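Local coordinates for geranyl diphosphate synthase small subunit (PDB 3QKC), which probably serves as the small partner subunit of a heteromeric enzyme that joins dimethylallyl and isopentenyl diphosphates into geranyl diphosphate, at residues Tyr82-Glu85 against Asn86-Leu89; Tyr158-Leu161 against Gly162-Gln165; Leu166-Leu169 against Glu170-Glu173. All coordinates share one frame; numbering follows the deposited sequence.

Contact 1. Residues Tyr82-Glu85 against Asn86-Leu89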
loop_
_atom_site.group_PDB
_atom_site.type_symbol
_atom_site.label_atom_id
_atom_site.label_comp_id
_atom_site.label_asym_id
_atom_site.label_seq_id
_atom_site.Cartn_x
_atom_site.Cartn_y
_atom_site.Cartn_z
ATOM N N TYR A 82 3.676 11.027 6.868
ATOM C CA TYR A 82 4.392 11.840 7.852
ATOM C C TYR A 82 5.818 11.328 8.066
ATOM O O TYR A 82 6.771 12.097 8.043
ATOM C CB TYR A 82 3.615 11.860 9.181
ATOM C CG TYR A 82 4.207 12.728 10.273
ATOM C CD1 TYR A 82 3.990 14.112 10.299
ATOM C CD2 TYR A 82 4.967 12.163 11.288
ATOM C CE1 TYR A 82 4.524 14.907 11.302
ATOM C CE2 TYR A 82 5.525 12.949 12.296
ATOM C CZ TYR A 82 5.284 14.322 12.295
ATOM O OH TYR A 82 5.820 15.090 13.292
ATOM N N THR A 83 5.946 10.021 8.281
ATOM C CA THR A 83 7.245 9.368 8.468
ATOM C C THR A 83 8.172 9.599 7.277
ATOM O O THR A 83 9.348 9.951 7.440
ATOM C CB THR A 83 7.070 7.860 8.639
ATOM O OG1 THR A 83 6.107 7.609 9.668
ATOM C CG2 THR A 83 8.375 7.189 8.965
ATOM N N HIS A 84 7.656 9.374 6.080
ATOM C CA HIS A 84 8.485 9.539 4.893
ATOM C C HIS A 84 8.855 10.985 4.580
ATOM O O HIS A 84 9.932 11.236 4.047
ATOM C CB HIS A 84 7.854 8.842 3.703
ATOM C CG HIS A 84 8.097 7.369 3.693
ATOM N ND1 HIS A 84 7.744 6.565 2.639
ATOM C CD2 HIS A 84 8.698 6.561 4.599
ATOM C CE1 HIS A 84 8.100 5.319 2.897
ATOM N NE2 HIS A 84 8.677 5.288 4.083
ATOM N N GLU A 85 7.973 11.913 4.933
ATOM C CA GLU A 85 8.203 13.337 4.774
ATOM C C GLU A 85 9.292 13.865 5.697
ATOM O O GLU A 85 9.952 14.840 5.370
ATOM C CB GLU A 85 6.922 14.118 5.062
ATOM C CG GLU A 85 6.043 14.382 3.838
ATOM C CD GLU A 85 4.584 14.645 4.221
ATOM O OE1 GLU A 85 3.695 14.127 3.538
ATOM O OE2 GLU A 85 4.321 15.345 5.220
ATOM N N ASN A 86 9.427 13.249 6.869
ATOM C CA ASN A 86 10.406 13.680 7.853
ATOM C C ASN A 86 11.625 12.796 7.801
ATOM O O ASN A 86 12.539 12.956 8.594
ATOM C CB ASN A 86 9.791 13.682 9.247
ATOM C CG ASN A 86 8.784 14.807 9.439
ATOM O OD1 ASN A 86 9.158 15.929 9.763
ATOM N ND2 ASN A 86 7.512 14.507 9.245
ATOM N N LEU A 87 11.643 11.880 6.839
ATOM C CA LEU A 87 12.763 10.972 6.652
ATOM C C LEU A 87 14.048 11.692 6.175
ATOM O O LEU A 87 14.062 12.310 5.108
ATOM C CB LEU A 87 12.361 9.886 5.667
ATOM C CG LEU A 87 13.395 8.837 5.297
ATOM C CD1 LEU A 87 13.787 8.073 6.529
ATOM C CD2 LEU A 87 12.780 7.899 4.262
ATOM N N PRO A 88 15.130 11.617 6.967
ATOM C CA PRO A 88 16.404 12.230 6.538
ATOM C C PRO A 88 17.011 11.503 5.337
ATOM O O PRO A 88 17.326 10.315 5.421
ATOM C CB PRO A 88 17.314 12.057 7.761
ATOM C CG PRO A 88 16.403 11.826 8.899
ATOM C CD PRO A 88 15.230 11.062 8.326
ATOM N N LEU A 89 17.163 12.212 4.227
ATOM C CA LEU A 89 17.796 11.651 3.033
ATOM C C LEU A 89 19.262 12.101 2.938
ATOM O O LEU A 89 19.864 12.492 3.944
ATOM C CB LEU A 89 17.013 12.063 1.778
ATOM C CG LEU A 89 15.586 11.509 1.636
ATOM C CD1 LEU A 89 14.895 12.160 0.458
ATOM C CD2 LEU A 89 15.579 9.983 1.511
HETATM O O HOH W 1 12.160 12.688 3.252
#

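Contact 2. Residues Tyr158-Leu161 against Gly162-Gln165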
loop_
_atom_site.group_PDB
_atom_site.type_symbol
_atom_site.label_atom_id
_atom_site.label_comp_id
_atom_site.label_asym_id
_atom_site.label_seq_id
_atom_site.Cartn_x
_atom_site.Cartn_y
_atom_site.Cartn_z
ATOM N N TYR A 158 5.079 15.531 -4.259
ATOM C CA TYR A 158 5.804 15.821 -5.511
ATOM C C TYR A 158 5.875 17.334 -5.765
ATOM O O TYR A 158 6.953 17.867 -5.983
ATOM C CB TYR A 158 5.204 15.056 -6.715
ATOM C CG TYR A 158 5.901 15.262 -8.064
ATOM C CD1 TYR A 158 5.475 16.259 -8.962
ATOM C CD2 TYR A 158 6.965 14.453 -8.447
ATOM C CE1 TYR A 158 6.114 16.448 -10.203
ATOM C CE2 TYR A 158 7.609 14.624 -9.667
ATOM C CZ TYR A 158 7.183 15.622 -10.545
ATOM O OH TYR A 158 7.830 15.773 -11.749
ATOM N N HIS A 159 4.742 18.029 -5.706
ATOM C CA HIS A 159 4.757 19.485 -5.958
ATOM C C HIS A 159 5.269 20.307 -4.781
ATOM O O HIS A 159 5.672 21.456 -4.950
ATOM C CB HIS A 159 3.390 19.998 -6.405
ATOM C CG HIS A 159 2.905 19.372 -7.667
ATOM N ND1 HIS A 159 3.411 19.705 -8.904
ATOM C CD2 HIS A 159 1.965 18.424 -7.884
ATOM C CE1 HIS A 159 2.798 18.990 -9.832
ATOM N NE2 HIS A 159 1.917 18.203 -9.238
ATOM N N GLU A 160 5.258 19.703 -3.596
ATOM C CA GLU A 160 5.761 20.331 -2.380
ATOM C C GLU A 160 7.272 20.521 -2.443
ATOM O O GLU A 160 7.843 21.328 -1.702
ATOM C CB GLU A 160 5.398 19.465 -1.174
ATOM C CG GLU A 160 5.391 20.199 0.150
ATOM C CD GLU A 160 4.903 19.341 1.297
ATOM O OE1 GLU A 160 4.547 18.158 1.083
ATOM O OE2 GLU A 160 4.883 19.859 2.428
ATOM N N LEU A 161 7.906 19.759 -3.331
ATOM C CA LEU A 161 9.347 19.829 -3.550
ATOM C C LEU A 161 9.814 21.155 -4.164
ATOM O O LEU A 161 10.785 21.749 -3.688
ATOM C CB LEU A 161 9.813 18.630 -4.384
ATOM C CG LEU A 161 9.812 17.298 -3.625
ATOM C CD1 LEU A 161 10.231 16.156 -4.532
ATOM C CD2 LEU A 161 10.706 17.370 -2.398
ATOM N N GLY A 162 9.117 21.622 -5.201
ATOM C CA GLY A 162 9.436 22.914 -5.834
ATOM C C GLY A 162 8.881 24.121 -5.090
ATOM O O GLY A 162 8.281 25.008 -5.704
ATOM N N LEU A 163 9.106 24.167 -3.776
ATOM C CA LEU A 163 8.464 25.157 -2.908
ATOM C C LEU A 163 9.237 26.466 -2.712
ATOM O O LEU A 163 10.453 26.528 -2.928
ATOM C CB LEU A 163 8.118 24.537 -1.551
ATOM C CG LEU A 163 6.919 25.131 -0.801
ATOM C CD1 LEU A 163 5.639 25.102 -1.647
ATOM C CD2 LEU A 163 6.712 24.428 0.544
ATOM N N ASN A 164 8.499 27.504 -2.305
ATOM C CA ASN A 164 9.005 28.860 -2.085
ATOM C C ASN A 164 8.375 29.470 -0.818
ATOM O O ASN A 164 7.338 28.995 -0.340
ATOM C CB ASN A 164 8.706 29.737 -3.311
ATOM C CG ASN A 164 8.776 28.955 -4.627
ATOM O OD1 ASN A 164 7.747 28.610 -5.215
ATOM N ND2 ASN A 164 9.992 28.651 -5.074
ATOM N N GLN A 165 9.003 30.520 -0.287
ATOM C CA GLN A 165 8.600 31.141 0.990
ATOM C C GLN A 165 7.296 31.933 0.891
ATOM O O GLN A 165 7.325 33.127 0.578
ATOM C CB GLN A 165 9.698 32.090 1.506
ATOM C CG GLN A 165 11.133 31.650 1.228
ATOM C CD GLN A 165 11.986 32.773 0.666
ATOM O OE1 GLN A 165 11.942 33.909 1.144
ATOM N NE2 GLN A 165 12.765 32.460 -0.362
#

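Contact 3. Residues Leu166-Leu169 against Glu170-Glu173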
loop_
_atom_site.group_PDB
_atom_site.type_symbol
_atom_site.label_atom_id
_atom_site.label_comp_id
_atom_site.label_asym_id
_atom_site.label_seq_id
_atom_site.Cartn_x
_atom_site.Cartn_y
_atom_site.Cartn_z
ATOM N N LEU A 166 6.161 31.275 1.159
ATOM C CA LEU A 166 4.845 31.943 1.178
ATOM C C LEU A 166 4.531 32.730 -0.118
ATOM O O LEU A 166 3.655 33.605 -0.138
ATOM C CB LEU A 166 4.716 32.821 2.453
ATOM C CG LEU A 166 4.057 34.215 2.534
ATOM C CD1 LEU A 166 2.526 34.129 2.623
ATOM C CD2 LEU A 166 4.617 35.020 3.710
ATOM N N ASN A 167 5.240 32.406 -1.200
ATOM C CA ASN A 167 5.093 33.143 -2.457
ATOM C C ASN A 167 3.968 32.597 -3.341
ATOM O O ASN A 167 2.945 33.270 -3.528
ATOM C CB ASN A 167 6.424 33.204 -3.223
ATOM C CG ASN A 167 7.537 33.853 -2.405
ATOM O OD1 ASN A 167 7.526 35.075 -2.165
ATOM N ND2 ASN A 167 8.512 33.032 -1.977
ATOM N N ASP A 168 4.151 31.384 -3.867
ATOM C CA ASP A 168 3.177 30.785 -4.776
ATOM C C ASP A 168 2.006 30.181 -3.992
ATOM O O ASP A 168 2.033 29.003 -3.612
ATOM C CB ASP A 168 3.844 29.742 -5.688
ATOM C CG ASP A 168 3.030 29.443 -6.949
ATOM O OD1 ASP A 168 1.863 29.873 -7.039
ATOM O OD2 ASP A 168 3.555 28.766 -7.858
ATOM N N LEU A 169 0.984 31.006 -3.764
ATOM C CA LEU A 169 -0.205 30.632 -2.988
ATOM C C LEU A 169 -1.065 29.520 -3.608
ATOM O O LEU A 169 -1.593 28.682 -2.883
ATOM C CB LEU A 169 -1.071 31.873 -2.689
ATOM C CG LEU A 169 -0.972 32.597 -1.333
ATOM C CD1 LEU A 169 0.450 33.008 -0.961
ATOM C CD2 LEU A 169 -1.918 33.807 -1.287
ATOM N N GLU A 170 -1.215 29.527 -4.934
ATOM C CA GLU A 170 -2.015 28.509 -5.632
ATOM C C GLU A 170 -1.358 27.138 -5.575
ATOM O O GLU A 170 -2.045 26.125 -5.476
ATOM C CB GLU A 170 -2.269 28.895 -7.094
ATOM C CG GLU A 170 -3.308 29.994 -7.295
ATOM C CD GLU A 170 -2.701 31.388 -7.425
ATOM O OE1 GLU A 170 -1.456 31.530 -7.331
ATOM O OE2 GLU A 170 -3.476 32.347 -7.631
ATOM N N LEU A 171 -0.027 27.128 -5.652
ATOM C CA LEU A 171 0.773 25.921 -5.540
ATOM C C LEU A 171 0.707 25.382 -4.115
ATOM O O LEU A 171 0.656 24.173 -3.922
ATOM C CB LEU A 171 2.232 26.183 -5.943
ATOM C CG LEU A 171 3.321 25.169 -5.546
ATOM C CD1 LEU A 171 3.100 23.820 -6.206
ATOM C CD2 LEU A 171 4.739 25.675 -5.840
ATOM N N ILE A 172 0.714 26.287 -3.132
ATOM C CA ILE A 172 0.585 25.911 -1.720
ATOM C C ILE A 172 -0.794 25.312 -1.451
ATOM O O ILE A 172 -0.896 24.213 -0.879
ATOM C CB ILE A 172 0.877 27.089 -0.769
ATOM C CG1 ILE A 172 2.367 27.435 -0.799
ATOM C CG2 ILE A 172 0.443 26.760 0.665
ATOM C CD1 ILE A 172 2.708 28.784 -0.183
ATOM N N GLU A 173 -1.842 26.020 -1.876
ATOM C CA GLU A 173 -3.202 25.502 -1.773
ATOM C C GLU A 173 -3.329 24.134 -2.433
ATOM O O GLU A 173 -3.902 23.225 -1.844
ATOM C CB GLU A 173 -4.230 26.469 -2.375
ATOM C CG GLU A 173 -5.678 26.029 -2.126
ATOM C CD GLU A 173 -6.720 27.042 -2.570
ATOM O OE1 GLU A 173 -6.356 28.177 -2.961
ATOM O OE2 GLU A 173 -7.924 26.695 -2.519
#

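Contact 1. Residues Tyr82-Glu85 against Asn86-Leu89
Asn86 folds its side-chain amide back onto the last turn of helix 68-85, so that Tyr82 meets it with both its carbonyl and its ring. This C-terminal end of an isoprenyl synthase helix carries a His-Glu-Asn-Leu-Pro sequence, which probably corresponds to the first aspartate-rich motif of catalytic relatives, with Glu85 and Asn86 standing where two aspartates would be expected. Tyr82 O accepts twice from the same residue: the backbone Asn86 N at 3.1 Å, and Asn86 ND2 at 2.8 Å in a nearly straight bond (164°) that runs close to the amide plane. The two donors come from opposite faces of the carbonyl plane. The amide's CG lies beside the backbone N (chi1 -72°), a torsion that swings ND2 back toward the helix. With Tyr82 CG anti to its own N and beside its carbonyl carbon, the phenol ring lies under the Asn86 amide, ND2 resting 3.5 Å above the plane over the ring centre, with ring and amide planes 50° apart. The ND2 bond and the ring beneath it should together restrict turning of the amide.

Leu87 continues the exit from the helix. Its N makes a weak bond to His84 O, and its CB packs 3.2 Å from the same oxygen. The polar ends find partners beyond the turn: Glu85 OE1 bonds to Gln157, and His84 NE2 to Leu109 O of the same chain, while Leu109 of the second subunit packs on His84 and Leu87. A single water clamps the turn, donating to His84 O at 2.8 Å and to Leu87 O at 2.7 Å.

Contact 2. Residues Tyr158-Leu161 against Gly162-Gln165
An inverse gamma turn centred on Gly162 leads the chain out of helix 153-160, joining Leu161 to Leu163 across one residue. Leu163 N reaches back to Leu161 O at 2.9 Å, but the bend at the hydrogen (145°) leaves this a weak bond, as expected for so small a ring of atoms. Within the preceding turn, Leu161 N makes another weak bond, to Tyr158 O. The glycine has no side chain to fill the bend, although a CB could be accommodated.

Leu163 is the side chain that returns to the helix end. Its CB lies 3.2 Å from Glu160 O, pressing aliphatic carbon against a backbone carbonyl. With CG anti to the backbone N (chi1 -152°), the leucine runs alongside the stem of Glu160, and its CD2 comes within 4.4 Å of Glu160 CG. The leucine also touches Ile172 of helix 169-195. Beyond its methylenes, Glu160 extends its carboxylate to a salt bridge with Lys179 on that same helix.

On the helix itself the edge of one ring meets the face of the next, Tyr158 CD1 lying 3.9 Å above the centre of the His159 imidazole. Pro30 and Ser32 of the second subunit pack on Tyr158 and His159 respectively. The whole is a surface helix exit, in which a compact inverse gamma turn redirects the chain into an extended interhelical loop.

Contact 3. Residues Leu166-Leu169 against Glu170-Glu173
The chain bends through an inverse gamma turn centred on Asp168 and passes directly into helix 169-195, whose first turns are closed by Ile172 N bonding to Asp168 O at 3.1 Å and Glu173 N to Leu169 O at 2.9 Å, the latter almost straight at 173°. Asp168 thereby occupies the N-cap position, and its side chain folds over the start of the helix. With CG anti to the backbone N (chi1 -160°), the carboxylate comes across Leu171 at about a right angle: OD2 lies 3.5 Å from Leu171 CB, while OD1 stands 3.6 Å from Leu171 N, close to the amide but at more than hydrogen-bonding distance.

Glu170 bends at its second torsion and brings OE1 to 3.7 Å from Asp168 OD1, the two carboxylate planes turned 70° apart. These are like charges in close company, set beside the amide-rich end of a helix. Ile172, buried, lays its longer branch along the carbonyl of Asp168, so that CG1 packs 3.2 Å from Asp168 O and CD1 reaches Leu166 CA at 4.0 Å. Phe226 touches the side chains of both Leu169 and Ile172. Glu173 extends away from the loop to a salt bridge with Arg229.

At Asp168 an alanine, lacking the carboxylate, would probably leave the Leu171 amide without the nearby OD1 and the flank of Leu171 CB without its packing partner. The paired acids next to the positive pole of the helix dipole imply that their mutual repulsion is probably offset, at least in part, by the favourable electrostatics of the helix start.

The three contacts follow one another along the chain, each where a helix and a loop meet. Contact 1 ends helix 68-85, contact 2 ends helix 153-160, and contact 3 opens helix 169-195. Contacts 2 and 3 share one connecting loop; their centres are about 9 Å apart, and they pack together where Leu171 meets Gly162 O and His159 O. Contact 1 lies farther off, its centre about 15 Å from that of contact 2 and about 22 Å from that of contact 3. Lys179 of helix 169-195 nevertheless bridges toward two of them, with a salt bridge to Glu160 and a weak, long ion pair to Glu85. Contacts 1 and 2 also border the second subunit, placing these helix ends near the dimer interface.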